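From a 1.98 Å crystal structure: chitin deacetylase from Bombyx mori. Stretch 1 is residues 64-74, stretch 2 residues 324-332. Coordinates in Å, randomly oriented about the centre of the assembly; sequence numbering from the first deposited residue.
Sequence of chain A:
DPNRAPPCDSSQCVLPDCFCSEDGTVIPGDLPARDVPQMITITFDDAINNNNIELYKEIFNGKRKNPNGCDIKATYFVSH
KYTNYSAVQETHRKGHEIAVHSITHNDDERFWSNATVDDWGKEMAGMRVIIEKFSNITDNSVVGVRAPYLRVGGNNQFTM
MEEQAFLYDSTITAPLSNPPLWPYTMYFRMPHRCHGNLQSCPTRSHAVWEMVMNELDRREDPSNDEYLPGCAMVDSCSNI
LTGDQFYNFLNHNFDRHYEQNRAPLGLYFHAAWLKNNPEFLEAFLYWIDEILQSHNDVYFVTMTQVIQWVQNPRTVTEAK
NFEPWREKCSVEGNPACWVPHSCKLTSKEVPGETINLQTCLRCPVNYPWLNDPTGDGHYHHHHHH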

ATOM      1  N   ARG A  64     -14.365  10.084 -10.551  1.00 29.51           N
ATOM      2  CA  ARG A  64     -14.775   9.042  -9.612  1.00 25.49           C
ATOM      3  C   ARG A  64     -14.599   9.613  -8.211  1.00 26.75           C
ATOM      4  O   ARG A  64     -13.482   9.959  -7.819  1.00 23.50           O
ATOM      5  CB  ARG A  64     -13.954   7.767  -9.818  1.00 25.76           C
ATOM      6  CG  ARG A  64     -14.067   7.221 -11.249  1.00 25.47           C
ATOM      7  CD  ARG A  64     -13.340   5.895 -11.507  1.00 18.80           C
ATOM      8  NE  ARG A  64     -13.962   5.234 -12.657  1.00 21.47           N
ATOM      9  CZ  ARG A  64     -13.491   5.256 -13.898  1.00 23.45           C
ATOM     10  NH1 ARG A  64     -12.323   5.859 -14.174  1.00 27.15           N
ATOM     11  NH2 ARG A  64     -14.185   4.646 -14.857  1.00 23.22           N
ATOM     12  N   LYS A  65     -15.705   9.760  -7.479  1.00 21.39           N
ATOM     13  CA  LYS A  65     -15.704  10.464  -6.203  1.00 23.94           C
ATOM     14  C   LYS A  65     -16.261   9.569  -5.111  1.00 19.80           C
ATOM     15  O   LYS A  65     -17.220   8.832  -5.342  1.00 24.53           O
ATOM     16  CB  LYS A  65     -16.555  11.745  -6.252  1.00 26.61           C
ATOM     17  CG  LYS A  65     -16.343  12.601  -7.468  1.00 35.16           C
ATOM     18  CD  LYS A  65     -15.321  13.671  -7.208  1.00 33.91           C
ATOM     19  CE  LYS A  65     -15.321  14.698  -8.339  1.00 28.78           C
ATOM     20  NZ  LYS A  65     -14.082  15.471  -8.265  1.00 28.93           N
ATOM     21  N   ASN A  66     -15.665   9.659  -3.925  1.00 21.13           N
ATOM     22  CA  ASN A  66     -16.176   9.005  -2.726  1.00 19.82           C
ATOM     23  C   ASN A  66     -17.450   9.710  -2.252  1.00 26.47           C
ATOM     24  O   ASN A  66     -17.783  10.785  -2.742  1.00 21.37           O
ATOM     25  CB  ASN A  66     -15.120   9.045  -1.632  1.00 21.86           C
ATOM     26  CG  ASN A  66     -14.039   8.008  -1.839  1.00 21.28           C
ATOM     27  OD1 ASN A  66     -14.311   6.903  -2.309  1.00 19.90           O
ATOM     28  ND2 ASN A  66     -12.820   8.351  -1.472  1.00 17.96           N
ATOM     29  N   PRO A  67     -18.171   9.136  -1.280  1.00 27.83           N
ATOM     30  CA  PRO A  67     -19.417   9.785  -0.814  1.00 26.87           C
ATOM     31  C   PRO A  67     -19.208  11.160  -0.201  1.00 32.18           C
ATOM     32  O   PRO A  67     -20.193  11.894  -0.043  1.00 29.08           O
ATOM     33  CB  PRO A  67     -19.967   8.794   0.222  1.00 25.59           C
ATOM     34  CG  PRO A  67     -19.411   7.461  -0.199  1.00 21.97           C
ATOM     35  CD  PRO A  67     -18.021   7.784  -0.716  1.00 21.09           C
ATOM     36  N   ASN A  68     -17.971  11.543   0.135  1.00 24.21           N
ATOM     37  CA  ASN A  68     -17.673  12.882   0.628  1.00 21.39           C
ATOM     38  C   ASN A  68     -17.446  13.884  -0.492  1.00 26.36           C
ATOM     39  O   ASN A  68     -17.034  15.013  -0.216  1.00 28.39           O
ATOM     40  CB  ASN A  68     -16.440  12.854   1.550  1.00 24.18           C
ATOM     41  CG  ASN A  68     -15.189  12.369   0.838  1.00 24.82           C
ATOM     42  OD1 ASN A  68     -15.215  12.056  -0.352  1.00 22.63           O
ATOM     43  ND2 ASN A  68     -14.081  12.312   1.564  1.00 26.47           N
ATOM     44  N   GLY A  69     -17.659  13.489  -1.745  1.00 25.02           N
ATOM     45  CA  GLY A  69     -17.423  14.377  -2.860  1.00 22.91           C
ATOM     46  C   GLY A  69     -15.983  14.456  -3.349  1.00 27.53           C
ATOM     47  O   GLY A  69     -15.726  15.155  -4.334  1.00 28.03           O
ATOM     48  N   CYS A  70     -15.039  13.774  -2.701  1.00 22.54           N
ATOM     49  CA  CYS A  70     -13.630  13.875  -3.080  1.00 25.32           C
ATOM     50  C   CYS A  70     -13.231  12.743  -4.029  1.00 24.97           C
ATOM     51  O   CYS A  70     -13.787  11.642  -3.981  1.00 21.36           O
ATOM     52  CB  CYS A  70     -12.730  13.848  -1.839  1.00 20.87           C
ATOM     53  SG  CYS A  70     -13.046  15.233  -0.652  1.00 31.29           S
ATOM     54  N   ASP A  71     -12.221  13.020  -4.866  1.00 25.29           N
ATOM     55  CA  ASP A  71     -11.689  12.010  -5.776  1.00 23.61           C
ATOM     56  C   ASP A  71     -11.244  10.774  -4.999  1.00 19.10           C
ATOM     57  O   ASP A  71     -10.682  10.874  -3.911  1.00 21.92           O
ATOM     58  CB  ASP A  71     -10.503  12.576  -6.560  1.00 22.63           C
ATOM     59  CG  ASP A  71     -10.905  13.729  -7.474  1.00 30.48           C
ATOM     60  OD1 ASP A  71     -12.019  13.713  -8.020  1.00 32.09           O
ATOM     61  OD2 ASP A  71     -10.089  14.632  -7.663  1.00 37.33           O
ATOM     62  N   ILE A  72     -11.516   9.598  -5.563  1.00 19.15           N
ATOM     63  CA  ILE A  72     -10.994   8.368  -4.976  1.00 18.85           C
ATOM     64  C   ILE A  72      -9.467   8.432  -4.945  1.00 20.27           C
ATOM     65  O   ILE A  72      -8.831   9.050  -5.805  1.00 19.35           O
ATOM     66  CB  ILE A  72     -11.480   7.128  -5.745  1.00 19.76           C
ATOM     67  CG1 ILE A  72     -11.045   7.157  -7.209  1.00 18.01           C
ATOM     68  CG2 ILE A  72     -12.991   7.025  -5.678  1.00 17.12           C
ATOM     69  CD1 ILE A  72     -11.374   5.806  -7.914  1.00 19.30           C
ATOM     70  N   LYS A  73      -8.877   7.824  -3.921  1.00 20.60           N
ATOM     71  CA  LYS A  73      -7.435   7.891  -3.711  1.00 19.49           C
ATOM     72  C   LYS A  73      -6.868   6.485  -3.591  1.00 18.30           C
ATOM     73  O   LYS A  73      -7.507   5.591  -3.030  1.00 16.66           O
ATOM     74  CB  LYS A  73      -7.069   8.677  -2.452  1.00 18.34           C
ATOM     75  CG  LYS A  73      -7.619  10.115  -2.395  1.00 21.47           C
ATOM     76  CD  LYS A  73      -7.132  10.949  -3.596  1.00 20.97           C
ATOM     77  CE  LYS A  73      -7.357  12.448  -3.315  1.00 22.80           C
ATOM     78  NZ  LYS A  73      -8.783  12.707  -2.915  1.00 22.36           N
ATOM     79  N   ALA A  74      -5.642   6.312  -4.099  1.00 21.59           N
ATOM     80  CA  ALA A  74      -4.922   5.045  -4.059  1.00 17.19           C
ATOM     81  C   ALA A  74      -3.553   5.257  -3.411  1.00 17.24           C
ATOM     82  O   ALA A  74      -3.140   6.385  -3.128  1.00 17.53           O
ATOM     83  CB  ALA A  74      -4.785   4.445  -5.480  1.00 16.23           C
ATOM     84  N   PRO A 324      -9.325  14.296   7.551  1.00 29.27           N
ATOM     85  CA  PRO A 324      -8.210  13.587   6.891  1.00 30.23           C
ATOM     86  C   PRO A 324      -8.602  12.985   5.557  1.00 29.34           C
ATOM     87  O   PRO A 324      -7.788  12.978   4.627  1.00 27.96           O
ATOM     88  CB  PRO A 324      -7.818  12.518   7.921  1.00 32.14           C
ATOM     89  CG  PRO A 324      -8.203  13.143   9.257  1.00 28.74           C
ATOM     90  CD  PRO A 324      -9.486  13.864   8.956  1.00 28.19           C
ATOM     91  N   TRP A 325      -9.842  12.514   5.419  1.00 24.75           N
ATOM     92  CA  TRP A 325     -10.286  11.960   4.146  1.00 25.48           C
ATOM     93  C   TRP A 325     -10.585  13.028   3.096  1.00 32.15           C
ATOM     94  O   TRP A 325     -10.855  12.679   1.936  1.00 29.71           O
ATOM     95  CB  TRP A 325     -11.511  11.074   4.362  1.00 22.69           C
ATOM     96  CG  TRP A 325     -11.203   9.776   5.064  1.00 21.34           C
ATOM     97  CD1 TRP A 325     -10.025   9.412   5.652  1.00 22.03           C
ATOM     98  CD2 TRP A 325     -12.097   8.673   5.243  1.00 25.29           C
ATOM     99  NE1 TRP A 325     -10.132   8.142   6.182  1.00 21.89           N
ATOM    100  CE2 TRP A 325     -11.390   7.666   5.936  1.00 22.98           C
ATOM    101  CE3 TRP A 325     -13.424   8.440   4.885  1.00 23.93           C
ATOM    102  CZ2 TRP A 325     -11.965   6.448   6.271  1.00 26.52           C
ATOM    103  CZ3 TRP A 325     -13.994   7.232   5.224  1.00 25.05           C
ATOM    104  CH2 TRP A 325     -13.272   6.255   5.922  1.00 26.53           C
ATOM    105  N   ARG A 326     -10.550  14.308   3.463  1.00 29.81           N
ATOM    106  CA  ARG A 326     -10.796  15.394   2.525  1.00 28.13           C
ATOM    107  C   ARG A 326      -9.520  16.131   2.136  1.00 26.04           C
ATOM    108  O   ARG A 326      -9.595  17.092   1.368  1.00 32.45           O
ATOM    109  CB  ARG A 326     -11.808  16.393   3.115  1.00 30.86           C
ATOM    110  CG  ARG A 326     -13.087  15.762   3.662  1.00 33.78           C
ATOM    111  CD  ARG A 326     -14.126  16.821   4.033  1.00 34.64           C
ATOM    112  NE  ARG A 326     -14.332  17.690   2.886  1.00 41.99           N
ATOM    113  CZ  ARG A 326     -15.296  17.524   1.988  1.00 42.35           C
ATOM    114  NH1 ARG A 326     -16.182  16.537   2.131  1.00 40.96           N
ATOM    115  NH2 ARG A 326     -15.376  18.356   0.955  1.00 44.90           N
ATOM    116  N   GLU A 327      -8.356  15.730   2.658  1.00 30.63           N
ATOM    117  CA  GLU A 327      -7.101  16.347   2.222  1.00 35.84           C
ATOM    118  C   GLU A 327      -6.928  16.134   0.723  1.00 33.22           C
ATOM    119  O   GLU A 327      -7.182  15.036   0.204  1.00 32.08           O
ATOM    120  CB  GLU A 327      -5.899  15.773   2.983  1.00 33.01           C
ATOM    121  CG  GLU A 327      -5.950  15.933   4.508  1.00 44.77           C
ATOM    122  CD  GLU A 327      -4.895  15.073   5.223  1.00 62.67           C
ATOM    123  OE1 GLU A 327      -3.972  14.574   4.540  1.00 63.47           O
ATOM    124  OE2 GLU A 327      -4.996  14.880   6.460  1.00 57.13           O
ATOM    125  N   LYS A 328      -6.540  17.195   0.022  1.00 26.60           N
ATOM    126  CA  LYS A 328      -6.415  17.166  -1.430  1.00 27.33           C
ATOM    127  C   LYS A 328      -7.661  16.531  -2.047  1.00 32.27           C
ATOM    128  O   LYS A 328      -7.600  15.563  -2.808  1.00 28.09           O
ATOM    129  CB  LYS A 328      -5.129  16.448  -1.853  1.00 27.31           C
ATOM    130  CG  LYS A 328      -3.878  17.179  -1.385  1.00 30.81           C
ATOM    131  CD  LYS A 328      -2.613  16.523  -1.891  1.00 33.62           C
ATOM    132  CE  LYS A 328      -1.726  16.093  -0.742  1.00 36.24           C
ATOM    133  NZ  LYS A 328      -0.364  15.738  -1.234  1.00 34.32           N
ATOM    134  N   CYS A 329      -8.804  17.125  -1.686  1.00 29.74           N
ATOM    135  CA  CYS A 329     -10.106  16.575  -2.034  1.00 28.04           C
ATOM    136  C   CYS A 329     -10.227  16.343  -3.533  1.00 31.39           C
ATOM    137  O   CYS A 329     -10.416  15.209  -3.992  1.00 33.97           O
ATOM    138  CB  CYS A 329     -11.220  17.509  -1.539  1.00 31.49           C
ATOM    139  SG  CYS A 329     -12.890  16.890  -1.844  1.00 31.20           S
ATOM    140  N   SER A 330     -10.134  17.411  -4.313  1.00 28.05           N
ATOM    141  CA  SER A 330     -10.343  17.335  -5.755  1.00 36.84           C
ATOM    142  C   SER A 330      -9.359  18.310  -6.399  1.00 38.65           C
ATOM    143  O   SER A 330      -9.718  19.412  -6.824  1.00 30.99           O
ATOM    144  CB  SER A 330     -11.787  17.647  -6.130  1.00 33.41           C
ATOM    145  OG  SER A 330     -12.129  16.961  -7.323  1.00 49.83           O
ATOM    146  N   VAL A 331      -8.096  17.890  -6.458  1.00 32.23           N
ATOM    147  CA  VAL A 331      -7.025  18.778  -6.876  1.00 33.05           C
ATOM    148  C   VAL A 331      -7.080  18.975  -8.382  1.00 36.44           C
ATOM    149  O   VAL A 331      -7.163  18.010  -9.156  1.00 35.87           O
ATOM    150  CB  VAL A 331      -5.664  18.217  -6.436  1.00 34.68           C
ATOM    151  CG1 VAL A 331      -4.524  19.105  -6.936  1.00 30.83           C
ATOM    152  CG2 VAL A 331      -5.632  18.110  -4.928  1.00 25.91           C
ATOM    153  N   GLU A 332      -7.039  20.231  -8.807  1.00 37.16           N
ATOM    154  CA  GLU A 332      -6.820  20.528 -10.215  1.00 41.88           C
ATOM    155  C   GLU A 332      -5.434  21.141 -10.382  1.00 41.38           C
ATOM    156  O   GLU A 332      -4.422  20.448 -10.207  1.00 41.63           O
ATOM    157  CB  GLU A 332      -7.926  21.448 -10.734  1.00 46.16           C
ATOM    158  CG  GLU A 332      -9.306  20.989 -10.293  1.00 51.49           C
ATOM    159  CD  GLU A 332     -10.418  21.676 -11.045  1.00 65.61           C
ATOM    160  OE1 GLU A 332     -10.965  21.053 -11.983  1.00 66.72           O
ATOM    161  OE2 GLU A 332     -10.738  22.834 -10.699  1.00 64.79           O
TER
HETATM  162  O   HOH W   1      -9.004  12.873  -0.109  1.00 38.25           O

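This is a small, polar contact between two irregular loops, pinned by one disulfide and held around it largely by hydrogen bonds to main-chain carbonyls. Residues that touch are at least 254 apart in sequence, and the stretches bury 428 Å² between them; apart from the disulfide, the bonds across the contact are hydrogen bonds.

The backbones come closest at the disulfide, where Cys70 CA and Cys329 CA are 4.6 Å apart. Cys70 SG bonds Cys329 SG at 2.0 Å with a chi3 of -99°, Cys70 adopting the m rotamer and Cys329 the t rotamer. Right beside it, Asp71 N donates to Cys329 O at 3.0 Å, so a main-chain hydrogen bond fixes the same two segments that the sulfurs join.

Stretch 1 presents these groups from a folded-back loop. A type I turn runs from Asn66 to Gly69, closed by Gly69 N to Asn66 O at 2.9 Å, and Asn66 N bonds Cys70 O at 2.7 Å just beyond it. Gly69 has a positive phi of 83°, where a CB would be jammed against the preceding carbonyl oxygen. Asn68 then works in two directions: its OD1 accepts from Cys70 N at 2.9 Å, bracing the loop, while its ND2 makes a weak hydrogen bond to Trp325 O at 3.3 Å. Its own carbonyl is used as well, since Arg326 NH1 reaches Asn68 O at 2.9 Å in another weak bond. Cys70 SG lies over one face of that guanidinium.

Lys73 is the collector of carbonyls. Its CB points toward stretch 2, and its ammonium donates to Cys329 O at 3.2 Å from NZ and, weakly, to Lys328 O at 3.1 Å from NZ. The same NZ holds Asp71 O at 2.8 Å within its own loop and donates to a water 2.8 Å away, which lies 2.8 Å from both Trp325 O and Glu327 O. Four acceptors thus surround three protons, so at least one proton must be shared and the bonds cannot all be full strength at once. A buried charge is thus surrounded by oxygen dipoles without a carboxylate across the contact.

Near Ser330, the two carboxylate oxygens of Asp71 take different partners. Its OD1 forms a salt bridge with Lys65 NZ at 2.7 Å, and its OD2 accepts from Ser330 OG at 3.1 Å. Lys65 NZ also sits 2.6 Å from Ser330 OG, bringing lysine, aspartate and serine into one tight cluster.

The pattern to read here is a disulfide accompanied by a main-chain hydrogen bond and by side chains, Lys73, Asn68 and Arg326, that donate to nearby carbonyls.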